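Local atomic coordinates of urea carboxylase (Thermus thermophilus, PDB entry 3OEP), a protein that is of unknown function but is related to KipI and KipA, has cyclophilin-like domains, and is not the allophanate hydrolase it was first taken for. Residues Pro328-Gly332 / Gly481-Pro485; Leu408-Phe413 / Ile489-Ser493; Pro441-Val447 / Tyr466-Val472. Where two conformers were deposited one is given. Residues are numbered along the deposited sequence.

Interaction 1 (Pro328-Gly332 / Gly481-Pro485)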
ATOM      1  N   PRO A 328       0.821  -6.385 -25.681  1.00 38.65           N
ATOM      2  CA  PRO A 328       1.294  -5.551 -24.603  1.00 37.82           C
ATOM      3  C   PRO A 328       0.328  -5.606 -23.432  1.00 34.53           C
ATOM      4  O   PRO A 328      -0.855  -5.955 -23.587  1.00 35.57           O
ATOM      5  CB  PRO A 328       1.318  -4.153 -25.226  1.00 39.52           C
ATOM      6  CG  PRO A 328       0.226  -4.177 -26.216  1.00 41.00           C
ATOM      7  CD  PRO A 328       0.182  -5.590 -26.748  1.00 40.67           C
ATOM      8  N   GLY A 329       0.840  -5.261 -22.266  1.00 31.18           N
ATOM      9  CA  GLY A 329       0.050  -5.277 -21.062  1.00 26.29           C
ATOM     10  C   GLY A 329       0.356  -6.525 -20.278  1.00 22.80           C
ATOM     11  O   GLY A 329       0.958  -7.477 -20.783  1.00 21.34           O
ATOM     12  N   VAL A 330      -0.044  -6.500 -19.019  1.00 18.79           N
ATOM     13  CA  VAL A 330       0.242  -7.589 -18.114  1.00 18.74           C
ATOM     14  C   VAL A 330      -0.881  -7.897 -17.148  1.00 15.67           C
ATOM     15  O   VAL A 330      -0.812  -8.913 -16.483  1.00 17.57           O
ATOM     16  CB  VAL A 330       1.499  -7.309 -17.268  1.00 20.96           C
ATOM     17  CG1 VAL A 330       2.721  -7.211 -18.154  1.00 27.45           C
ATOM     18  CG2 VAL A 330       1.319  -6.050 -16.431  1.00 22.24           C
ATOM     19  N   ARG A 331      -1.909  -7.048 -17.081  1.00 14.67           N
ATOM     20  CA  ARG A 331      -2.877  -7.115 -15.984  1.00 13.41           C
ATOM     21  C   ARG A 331      -4.310  -7.223 -16.487  1.00 13.49           C
ATOM     22  O   ARG A 331      -4.803  -6.351 -17.198  1.00 13.45           O
ATOM     23  CB  ARG A 331      -2.717  -5.894 -15.088  1.00 15.19           C
ATOM     24  CG  ARG A 331      -3.396  -5.983 -13.735  1.00 16.51           C
ATOM     25  CD  ARG A 331      -2.888  -4.867 -12.810  1.00 18.72           C
ATOM     26  NE  ARG A 331      -1.425  -4.881 -12.750  1.00 18.52           N
ATOM     27  CZ  ARG A 331      -0.683  -5.564 -11.881  1.00 13.45           C
ATOM     28  NH1 ARG A 331      -1.231  -6.257 -10.895  1.00 19.00           N
ATOM     29  NH2 ARG A 331       0.638  -5.511 -11.980  1.00 16.71           N
ATOM     30  N   GLY A 332      -4.967  -8.306 -16.096  1.00 13.96           N
ATOM     31  CA  GLY A 332      -6.342  -8.580 -16.497  1.00 13.96           C
ATOM     32  C   GLY A 332      -7.287  -8.593 -15.313  1.00 12.48           C
ATOM     33  O   GLY A 332      -6.857  -8.726 -14.153  1.00 11.60           O
ATOM     34  N   GLY A 481      -0.295   0.631 -14.244  1.00 14.85           N
ATOM     35  CA  GLY A 481      -0.938  -0.638 -13.919  1.00 15.64           C
ATOM     36  C   GLY A 481      -0.682  -1.719 -14.962  1.00 16.44           C
ATOM     37  O   GLY A 481      -0.930  -2.896 -14.709  1.00 18.35           O
ATOM     38  N   GLN A 482      -0.192  -1.319 -16.137  1.00 14.20           N
ATOM     39  CA  GLN A 482       0.096  -2.241 -17.233  1.00 13.96           C
ATOM     40  C   GLN A 482       1.583  -2.242 -17.599  1.00 14.38           C
ATOM     41  O   GLN A 482       1.965  -2.765 -18.648  1.00 16.12           O
ATOM     42  CB  GLN A 482      -0.742  -1.855 -18.450  1.00 15.14           C
ATOM     43  CG  GLN A 482      -2.248  -1.985 -18.214  1.00 15.61           C
ATOM     44  CD  GLN A 482      -2.683  -3.417 -17.975  1.00 16.02           C
ATOM     45  OE1 GLN A 482      -1.967  -4.366 -18.315  1.00 15.76           O
ATOM     46  NE2 GLN A 482      -3.878  -3.587 -17.414  1.00 14.25           N
ATOM     47  N   ALA A 483       2.412  -1.686 -16.718  1.00 14.17           N
ATOM     48  CA  ALA A 483       3.851  -1.610 -16.960  1.00 15.61           C
ATOM     49  C   ALA A 483       4.490  -2.993 -16.864  1.00 16.14           C
ATOM     50  O   ALA A 483       4.055  -3.840 -16.075  1.00 16.94           O
ATOM     51  CB  ALA A 483       4.505  -0.662 -15.960  1.00 15.64           C
ATOM     52  N   ARG A 484       5.504  -3.214 -17.693  1.00 15.45           N
ATOM     53  CA  ARG A 484       6.341  -4.402 -17.616  1.00 16.18           C
ATOM     54  C   ARG A 484       7.770  -4.021 -17.990  1.00 15.12           C
ATOM     55  O   ARG A 484       7.985  -2.988 -18.629  1.00 13.97           O
ATOM     56  CB  ARG A 484       5.802  -5.496 -18.537  1.00 18.96           C
ATOM     57  CG  ARG A 484       5.554  -5.070 -19.965  1.00 20.46           C
ATOM     58  CD  ARG A 484       4.787  -6.156 -20.731  1.00 28.26           C
ATOM     59  NE  ARG A 484       5.561  -7.393 -20.867  1.00 26.27           N
ATOM     60  CZ  ARG A 484       5.061  -8.574 -21.232  1.00 30.90           C
ATOM     61  NH1 ARG A 484       3.760  -8.719 -21.493  1.00 30.56           N
ATOM     62  NH2 ARG A 484       5.870  -9.628 -21.332  1.00 30.90           N
ATOM     63  N   PRO A 485       8.759  -4.839 -17.581  1.00 15.91           N
ATOM     64  CA  PRO A 485      10.152  -4.537 -17.907  1.00 16.50           C
ATOM     65  C   PRO A 485      10.371  -4.264 -19.391  1.00 15.47           C
ATOM     66  O   PRO A 485       9.857  -5.004 -20.232  1.00 18.26           O
ATOM     67  CB  PRO A 485      10.892  -5.811 -17.481  1.00 16.24           C
ATOM     68  CG  PRO A 485      10.076  -6.351 -16.380  1.00 17.88           C
ATOM     69  CD  PRO A 485       8.647  -6.068 -16.774  1.00 18.05           C
TER
HETATM   70  O   HOH W   1       2.813  -3.008 -21.272  1.00 18.55           O
HETATM   71  O   HOH W   2       2.303  -3.875 -13.896  1.00 24.34           O
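Start with Gln482, whose side chain folds over (chi1 and chi2 both m) and brings its amide alongside the backbone of 329-331. Gln482 OE1 accepts from both Val330 N and Arg331 N, each 3.0 Å away, and Gln482 NE2 donates to Arg331 O at 2.9 Å; Asp254 accepts a second hydrogen bond from NE2. The side-chain amide thus pairs with Arg331 much as a neighbouring strand would. Gly329, at phi 101°, sits close under it: a CB there would jam against the carbonyl of Pro328 and crowd OE1.

Arg331 runs t, t, then m at chi3, which turns its guanidinium edge to the other segment. Arg331 NE donates to Gly481 O at 2.8 Å, NH1 forms a salt bridge with Glu275, and NH2 reaches Ala483 O through a water. From the far end Arg484 (chi1 p) comes back the other way, NH1 to Gly329 O at 3.1 Å, its CD resting 3.5 Å from CG1 of Val330.

What results is a joint between two parts of the carboxyltransferase A/B-type region: the loop between helix 477-480 and strand 488-492 of the cyclophilin-like barrel docks on the start of strand 331-336 in a separate antiparallel sheet.

Interaction 2 (Leu408-Phe413 / Ile489-Ser493)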
ATOM      1  N   LEU A 408      14.030  14.440 -15.421  1.00 15.86           N
ATOM      2  CA  LEU A 408      12.956  13.486 -15.695  1.00 16.46           C
ATOM      3  C   LEU A 408      12.391  13.651 -17.106  1.00 18.90           C
ATOM      4  O   LEU A 408      12.027  12.671 -17.741  1.00 18.64           O
ATOM      5  CB  LEU A 408      11.839  13.612 -14.650  1.00 14.82           C
ATOM      6  CG  LEU A 408      12.179  13.006 -13.292  1.00 13.75           C
ATOM      7  CD1 LEU A 408      11.263  13.540 -12.200  1.00 17.59           C
ATOM      8  CD2 LEU A 408      12.114  11.479 -13.358  1.00 14.76           C
ATOM      9  N   CYS A 409      12.342  14.888 -17.601  1.00 19.86           N
ATOM     10  CA  CYS A 409      11.838  15.157 -18.949  1.00 22.57           C
ATOM     11  C   CYS A 409      12.917  15.121 -20.042  1.00 23.53           C
ATOM     12  O   CYS A 409      12.606  15.334 -21.214  1.00 27.61           O
ATOM     13  CB  CYS A 409      11.131  16.515 -18.976  1.00 21.65           C
ATOM     14  SG  CYS A 409       9.665  16.604 -17.925  1.00 24.95           S
ATOM     15  N   SER A 410      14.168  14.840 -19.674  1.00 23.60           N
ATOM     16  CA  SER A 410      15.313  15.063 -20.575  1.00 24.70           C
ATOM     17  C   SER A 410      15.522  13.992 -21.647  1.00 27.51           C
ATOM     18  O   SER A 410      16.144  14.257 -22.680  1.00 30.07           O
ATOM     19  CB  SER A 410      16.606  15.236 -19.768  1.00 24.77           C
ATOM     20  OG  SER A 410      17.045  14.014 -19.197  1.00 24.00           O
ATOM     21  N   GLY A 411      15.017  12.790 -21.396  1.00 25.69           N
ATOM     22  CA  GLY A 411      15.154  11.677 -22.323  1.00 26.55           C
ATOM     23  C   GLY A 411      14.348  10.492 -21.831  1.00 25.31           C
ATOM     24  O   GLY A 411      13.766  10.548 -20.749  1.00 22.51           O
ATOM     25  N   PRO A 412      14.317   9.403 -22.616  1.00 24.70           N
ATOM     26  CA  PRO A 412      13.502   8.251 -22.247  1.00 25.06           C
ATOM     27  C   PRO A 412      14.029   7.473 -21.040  1.00 23.07           C
ATOM     28  O   PRO A 412      15.246   7.348 -20.840  1.00 24.36           O
ATOM     29  CB  PRO A 412      13.538   7.374 -23.503  1.00 27.52           C
ATOM     30  CG  PRO A 412      14.776   7.767 -24.209  1.00 27.81           C
ATOM     31  CD  PRO A 412      14.979   9.219 -23.919  1.00 27.70           C
ATOM     32  N   PHE A 413      13.091   6.969 -20.247  1.00 19.57           N
ATOM     33  CA  PHE A 413      13.371   5.998 -19.211  1.00 18.05           C
ATOM     34  C   PHE A 413      12.849   4.646 -19.684  1.00 19.28           C
ATOM     35  O   PHE A 413      12.119   4.559 -20.676  1.00 20.31           O
ATOM     36  CB  PHE A 413      12.707   6.407 -17.896  1.00 18.30           C
ATOM     37  CG  PHE A 413      13.376   7.570 -17.224  1.00 16.88           C
ATOM     38  CD1 PHE A 413      13.191   8.865 -17.694  1.00 18.17           C
ATOM     39  CD2 PHE A 413      14.210   7.368 -16.139  1.00 17.55           C
ATOM     40  CE1 PHE A 413      13.823   9.941 -17.075  1.00 17.94           C
ATOM     41  CE2 PHE A 413      14.846   8.438 -15.520  1.00 19.62           C
ATOM     42  CZ  PHE A 413      14.652   9.726 -15.993  1.00 17.64           C
ATOM     43  N   ILE A 489       9.418   4.869 -21.287  1.00 18.50           N
ATOM     44  CA  ILE A 489       8.648   5.904 -20.601  0.50 18.21           C
ATOM     45  C   ILE A 489       9.158   7.284 -21.012  1.00 18.65           C
ATOM     46  O   ILE A 489      10.358   7.541 -20.964  1.00 19.21           O
ATOM     47  CB  ILE A 489       8.774   5.772 -19.066  0.50 17.05           C
ATOM     48  CG1 ILE A 489       8.403   4.359 -18.600  0.50 19.86           C
ATOM     49  CG2 ILE A 489       7.897   6.810 -18.364  0.50 19.40           C
ATOM     50  CD1 ILE A 489       6.987   3.945 -18.953  0.50 15.73           C
ATOM     51  N   HIS A 490       8.239   8.159 -21.411  1.00 18.96           N
ATOM     52  CA  HIS A 490       8.547   9.537 -21.762  1.00 20.62           C
ATOM     53  C   HIS A 490       7.740  10.435 -20.830  1.00 20.72           C
ATOM     54  O   HIS A 490       6.507  10.418 -20.864  1.00 20.51           O
ATOM     55  CB  HIS A 490       8.155   9.811 -23.217  1.00 23.86           C
ATOM     56  CG  HIS A 490       8.786   8.875 -24.201  1.00 30.12           C
ATOM     57  ND1 HIS A 490      10.016   9.117 -24.773  1.00 37.07           N
ATOM     58  CD2 HIS A 490       8.356   7.699 -24.716  1.00 35.37           C
ATOM     59  CE1 HIS A 490      10.319   8.129 -25.595  1.00 35.96           C
ATOM     60  NE2 HIS A 490       9.328   7.256 -25.580  1.00 36.77           N
ATOM     61  N   PHE A 491       8.432  11.191 -19.984  1.00 19.05           N
ATOM     62  CA  PHE A 491       7.780  12.127 -19.082  1.00 19.11           C
ATOM     63  C   PHE A 491       7.630  13.473 -19.775  1.00 20.49           C
ATOM     64  O   PHE A 491       8.557  13.928 -20.460  1.00 21.01           O
ATOM     65  CB  PHE A 491       8.588  12.314 -17.800  1.00 18.17           C
ATOM     66  CG  PHE A 491       8.589  11.112 -16.890  1.00 17.27           C
ATOM     67  CD1 PHE A 491       7.423  10.704 -16.264  1.00 19.56           C
ATOM     68  CD2 PHE A 491       9.766  10.419 -16.630  1.00 18.78           C
ATOM     69  CE1 PHE A 491       7.423   9.617 -15.406  1.00 18.45           C
ATOM     70  CE2 PHE A 491       9.775   9.328 -15.774  1.00 16.03           C
ATOM     71  CZ  PHE A 491       8.604   8.931 -15.158  1.00 18.59           C
ATOM     72  N   THR A 492       6.465  14.095 -19.582  1.00 20.90           N
ATOM     73  CA  THR A 492       6.171  15.398 -20.175  0.50 22.77           C
ATOM     74  C   THR A 492       5.441  16.291 -19.179  1.00 22.83           C
ATOM     75  O   THR A 492       4.866  15.816 -18.210  1.00 21.24           O
ATOM     76  CB  THR A 492       5.316  15.270 -21.451  0.50 24.05           C
ATOM     77  OG1 THR A 492       5.047  16.576 -21.979  0.50 25.94           O
ATOM     78  CG2 THR A 492       3.993  14.561 -21.159  0.50 24.91           C
ATOM     79  N   SER A 493       5.486  17.600 -19.413  1.00 24.63           N
ATOM     80  CA  SER A 493       4.792  18.548 -18.537  1.00 26.78           C
ATOM     81  C   SER A 493       3.325  18.708 -18.937  1.00 29.26           C
ATOM     82  O   SER A 493       2.903  18.220 -19.986  1.00 33.22           O
ATOM     83  CB  SER A 493       5.482  19.906 -18.580  1.00 28.82           C
ATOM     84  OG  SER A 493       5.670  20.316 -19.920  1.00 28.82           O
TER
HETATM   85  O   HOH W   3      11.286  11.564 -20.216  1.00 18.70           O
HETATM   86  O   HOH W   4      10.883  13.057 -22.504  1.00 39.95           O
HETATM   87  O   HOH W   5       9.639  15.718 -22.079  1.00 42.20           O
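Ile489 makes the regular strand pairing here. It forms an antiparallel hydrogen-bonded pair with Phe413: Phe413 N gives to Ile489 O at 2.9 Å, and Ile489 N to Phe413 O at 2.8 Å. The two side chains leave the same face, CB to CB 4.2 Å, and just before the pair the CA of Pro412 makes a CA-H...O contact of 3.5 Å with Ile489 O.

His490 points its CA-CB bond away, yet its ring comes round so that CE1 lies 3.9 Å from Pro412 CB. Its backbone bonds to Phe390 and Leu392 on the other flank. That is how the seven-stranded cyclophilin-like barrel closes: strand 488-492 lies between strands 413-418 and 390-396, antiparallel to the first and parallel to the second.

Phe491 turns inward under the loop. Its ring edge approaches the face of Phe413 in an offset edge-to-face pair, centroids 5.6 Å apart and planes at 67°, and its CE2 is 4.0 Å from Leu408 CD2. Here the partner bows outward at Ser410-Gly411, returning beside Phe491 at Cys409, and water replaces direct backbone bonds: one molecule accepts from Phe491 N at 2.9 Å and lies 2.8 Å from Leu408 O and 2.7 Å from Gly411 O.

Thr492 has its CA 4.3 Å from Cys409 SG, and its OG1 makes a weak 3.4 Å bond to the carbonyl O of Ser493, the last residue modelled.

Interaction 3 (Pro441-Val447 / Tyr466-Val472)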
ATOM      1  N   PRO A 441       2.387  10.156  -1.700  1.00 16.19           N
ATOM      2  CA  PRO A 441       1.325  10.502  -2.646  1.00 16.80           C
ATOM      3  C   PRO A 441       1.200   9.455  -3.747  1.00 16.04           C
ATOM      4  O   PRO A 441       2.218   8.974  -4.225  1.00 15.30           O
ATOM      5  CB  PRO A 441       1.820  11.825  -3.227  1.00 16.09           C
ATOM      6  CG  PRO A 441       3.302  11.719  -3.208  1.00 18.94           C
ATOM      7  CD  PRO A 441       3.667  10.783  -2.068  1.00 14.84           C
ATOM      8  N   LEU A 442      -0.025   9.102  -4.143  1.00 18.15           N
ATOM      9  CA  LEU A 442      -0.226   8.156  -5.247  1.00 18.67           C
ATOM     10  C   LEU A 442       0.334   8.774  -6.527  1.00 16.12           C
ATOM     11  O   LEU A 442       0.023   9.919  -6.851  1.00 18.99           O
ATOM     12  CB  LEU A 442      -1.710   7.815  -5.422  1.00 20.04           C
ATOM     13  CG  LEU A 442      -2.074   6.697  -6.403  1.00 24.11           C
ATOM     14  CD1 LEU A 442      -1.480   5.358  -5.969  1.00 23.37           C
ATOM     15  CD2 LEU A 442      -3.592   6.590  -6.538  1.00 25.81           C
ATOM     16  N   GLY A 443       1.178   8.028  -7.234  1.00 14.83           N
ATOM     17  CA  GLY A 443       1.828   8.537  -8.436  1.00 14.65           C
ATOM     18  C   GLY A 443       3.107   9.295  -8.145  1.00 12.84           C
ATOM     19  O   GLY A 443       3.748   9.805  -9.060  1.00 13.05           O
ATOM     20  N   GLY A 444       3.500   9.362  -6.874  1.00 13.21           N
ATOM     21  CA  GLY A 444       4.759  10.002  -6.510  1.00 13.41           C
ATOM     22  C   GLY A 444       5.947   9.386  -7.228  1.00 13.17           C
ATOM     23  O   GLY A 444       6.072   8.160  -7.292  1.00 13.55           O
ATOM     24  N   VAL A 445       6.816  10.231  -7.776  1.00 12.31           N
ATOM     25  CA  VAL A 445       8.049   9.770  -8.392  1.00 13.26           C
ATOM     26  C   VAL A 445       9.132   9.900  -7.326  1.00 14.56           C
ATOM     27  O   VAL A 445       9.643  10.988  -7.068  1.00 14.62           O
ATOM     28  CB  VAL A 445       8.414  10.562  -9.658  1.00 14.13           C
ATOM     29  CG1 VAL A 445       9.693  10.008 -10.288  1.00 13.90           C
ATOM     30  CG2 VAL A 445       7.255  10.523 -10.658  1.00 13.94           C
ATOM     31  N   GLN A 446       9.440   8.777  -6.690  1.00 14.12           N
ATOM     32  CA  GLN A 446      10.365   8.739  -5.570  1.00 15.45           C
ATOM     33  C   GLN A 446      11.790   8.631  -6.078  1.00 15.48           C
ATOM     34  O   GLN A 446      12.098   7.732  -6.850  1.00 17.77           O
ATOM     35  CB  GLN A 446      10.039   7.533  -4.688  1.00 18.14           C
ATOM     36  CG  GLN A 446      10.786   7.486  -3.387  1.00 20.94           C
ATOM     37  CD  GLN A 446      10.287   6.372  -2.496  1.00 21.44           C
ATOM     38  OE1 GLN A 446       9.428   6.581  -1.638  1.00 27.21           O
ATOM     39  NE2 GLN A 446      10.816   5.176  -2.706  1.00 22.53           N
ATOM     40  N   VAL A 447      12.658   9.544  -5.643  1.00 14.42           N
ATOM     41  CA  VAL A 447      14.048   9.585  -6.108  1.00 15.76           C
ATOM     42  C   VAL A 447      15.003   9.667  -4.912  1.00 17.97           C
ATOM     43  O   VAL A 447      15.135  10.717  -4.278  1.00 17.71           O
ATOM     44  CB  VAL A 447      14.295  10.776  -7.064  1.00 16.52           C
ATOM     45  CG1 VAL A 447      15.685  10.678  -7.686  1.00 17.52           C
ATOM     46  CG2 VAL A 447      13.225  10.818  -8.156  1.00 15.73           C
ATOM     47  N   TYR A 466      12.239   9.282   1.220  1.00 18.14           N
ATOM     48  CA  TYR A 466      12.888   9.690  -0.023  1.00 17.37           C
ATOM     49  C   TYR A 466      12.078  10.779  -0.705  1.00 17.11           C
ATOM     50  O   TYR A 466      10.848  10.837  -0.573  1.00 16.55           O
ATOM     51  CB  TYR A 466      13.111   8.507  -0.965  1.00 18.78           C
ATOM     52  CG  TYR A 466      14.093   7.486  -0.435  1.00 20.01           C
ATOM     53  CD1 TYR A 466      15.320   7.879   0.106  1.00 23.74           C
ATOM     54  CD2 TYR A 466      13.803   6.127  -0.484  1.00 26.58           C
ATOM     55  CE1 TYR A 466      16.224   6.942   0.589  1.00 27.53           C
ATOM     56  CE2 TYR A 466      14.701   5.186  -0.001  1.00 30.68           C
ATOM     57  CZ  TYR A 466      15.905   5.599   0.531  1.00 31.37           C
ATOM     58  OH  TYR A 466      16.798   4.663   1.010  1.00 35.06           O
ATOM     59  N   ALA A 467      12.790  11.653  -1.404  1.00 16.07           N
ATOM     60  CA  ALA A 467      12.193  12.802  -2.067  1.00 15.78           C
ATOM     61  C   ALA A 467      11.267  12.397  -3.200  1.00 15.08           C
ATOM     62  O   ALA A 467      11.534  11.427  -3.926  1.00 15.73           O
ATOM     63  CB  ALA A 467      13.287  13.719  -2.613  1.00 16.26           C
ATOM     64  N   LYS A 468      10.169  13.144  -3.324  1.00 14.83           N
ATOM     65  CA  LYS A 468       9.265  13.025  -4.454  0.50 14.13           C
ATOM     66  C   LYS A 468       9.257  14.366  -5.194  1.00 14.03           C
ATOM     67  O   LYS A 468       8.459  15.248  -4.874  1.00 13.66           O
ATOM     68  CB  LYS A 468       7.859  12.639  -3.982  0.50 15.50           C
ATOM     69  CG  LYS A 468       7.719  11.176  -3.531  0.50 19.41           C
ATOM     70  CD  LYS A 468       8.110  10.972  -2.065  0.50 19.42           C
ATOM     71  CE  LYS A 468       8.103   9.490  -1.664  0.50 19.89           C
ATOM     72  NZ  LYS A 468       8.776   9.184  -0.343  0.50 11.64           N
ATOM     73  N   PRO A 469      10.173  14.541  -6.169  1.00 14.27           N
ATOM     74  CA  PRO A 469      10.207  15.834  -6.873  1.00 14.92           C
ATOM     75  C   PRO A 469       9.057  16.033  -7.857  1.00 14.99           C
ATOM     76  O   PRO A 469       8.763  17.167  -8.246  1.00 15.41           O
ATOM     77  CB  PRO A 469      11.550  15.804  -7.610  1.00 14.50           C
ATOM     78  CG  PRO A 469      11.879  14.354  -7.746  1.00 16.16           C
ATOM     79  CD  PRO A 469      11.345  13.710  -6.498  1.00 14.26           C
ATOM     80  N   ALA A 470       8.421  14.937  -8.257  1.00 13.79           N
ATOM     81  CA  ALA A 470       7.331  14.983  -9.210  1.00 13.52           C
ATOM     82  C   ALA A 470       6.274  13.943  -8.872  1.00 13.30           C
ATOM     83  O   ALA A 470       6.509  13.042  -8.057  1.00 12.71           O
ATOM     84  CB  ALA A 470       7.863  14.758 -10.619  1.00 13.78           C
ATOM     85  N   LEU A 471       5.114  14.103  -9.500  1.00 12.85           N
ATOM     86  CA  LEU A 471       4.000  13.171  -9.420  1.00 13.95           C
ATOM     87  C   LEU A 471       3.535  12.866 -10.832  1.00 14.62           C
ATOM     88  O   LEU A 471       3.420  13.771 -11.655  1.00 16.61           O
ATOM     89  CB  LEU A 471       2.816  13.797  -8.674  1.00 16.89           C
ATOM     90  CG  LEU A 471       3.049  14.508  -7.348  1.00 21.69           C
ATOM     91  CD1 LEU A 471       1.762  15.192  -6.887  1.00 26.79           C
ATOM     92  CD2 LEU A 471       3.540  13.526  -6.315  1.00 24.17           C
ATOM     93  N   VAL A 472       3.240  11.601 -11.114  1.00 13.55           N
ATOM     94  CA  VAL A 472       2.549  11.266 -12.357  1.00 13.52           C
ATOM     95  C   VAL A 472       1.090  11.703 -12.245  1.00 14.82           C
ATOM     96  O   VAL A 472       0.420  11.433 -11.238  1.00 16.53           O
ATOM     97  CB  VAL A 472       2.625   9.764 -12.674  1.00 13.57           C
ATOM     98  CG1 VAL A 472       1.762   9.425 -13.898  1.00 13.46           C
ATOM     99  CG2 VAL A 472       4.080   9.351 -12.905  1.00 14.77           C
TER
HETATM  100  O   HOH W   6      -1.264  11.042  -9.137  1.00 25.73           O
HETATM  101  O   HOH W   7      10.821   6.713   0.679  1.00 24.47           O
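At the apolar centre Val445 lays CG2 4.3 Å from Ala470 CB and 4.1 Å from Val472 CG2; Leu394, from the strand next door, packs on all three residues. Further along, Val447 CG2 meets Pro469 CG at 3.8 Å, and the proline also touches Ala404 of helix 402-408. On the other side of the strands Pro441 CG sits 3.6 Å from Leu471 CD2, over Gly444, where a CB would be crowded.

The backbone between these layers is antiparallel. Val472 N donates to Gly443 O, Val445 N to Ala470 O and Val447 N to Ala467 O, all at 2.8 Å. Between the last two bonds one strand has a single residue, Gln446, and the other has two, Lys468 and Pro469, so the register slips by one. Pro469 has no NH to offer; Val445 O meets its CD and the CA of Lys468, both at 3.3 Å, and stays buried without a hydrogen-bond partner. These are adjacent strands of the cyclophilin-like barrel, 467-472 lying between 444-447 and 390-396.

Strand 444-447 is entered through a type II turn, Pro441 to Gly444, closed by Gly444 N to Pro441 O at 3.0 Å. Gly443 takes the positive-phi position, and a CB there would strike Val472 O. Water joins Leu442 O to Val472 O beside it.

At the opposite end Lys468 NZ bonds Gln446 OE1 at 3.0 Å and Tyr466 O at 2.7 Å, while Gln446 CG packs 3.5 Å from Tyr466 CB.

Interactions 2 and 3 belong to one cyclophilin-like barrel and share its core: Leu408 CD1 lies 3.9 Å from Ala470 CB, and Phe491 CE1 4.2 Å from Val472 CG2. Interaction 3 is well buried and pairs neighbouring strands; interaction 2, at the C-terminal strand, is half open, with aromatic packing inside and water on its outer side. Interaction 1 is also buried but differs in chemistry: side-chain amide and guanidinium groups bond to backbone where a barrel loop meets another sheet. Its 481-485 segment leads almost directly into 489-493, so one stretch of chain serves both contacts, whose centres are about 19 Å apart.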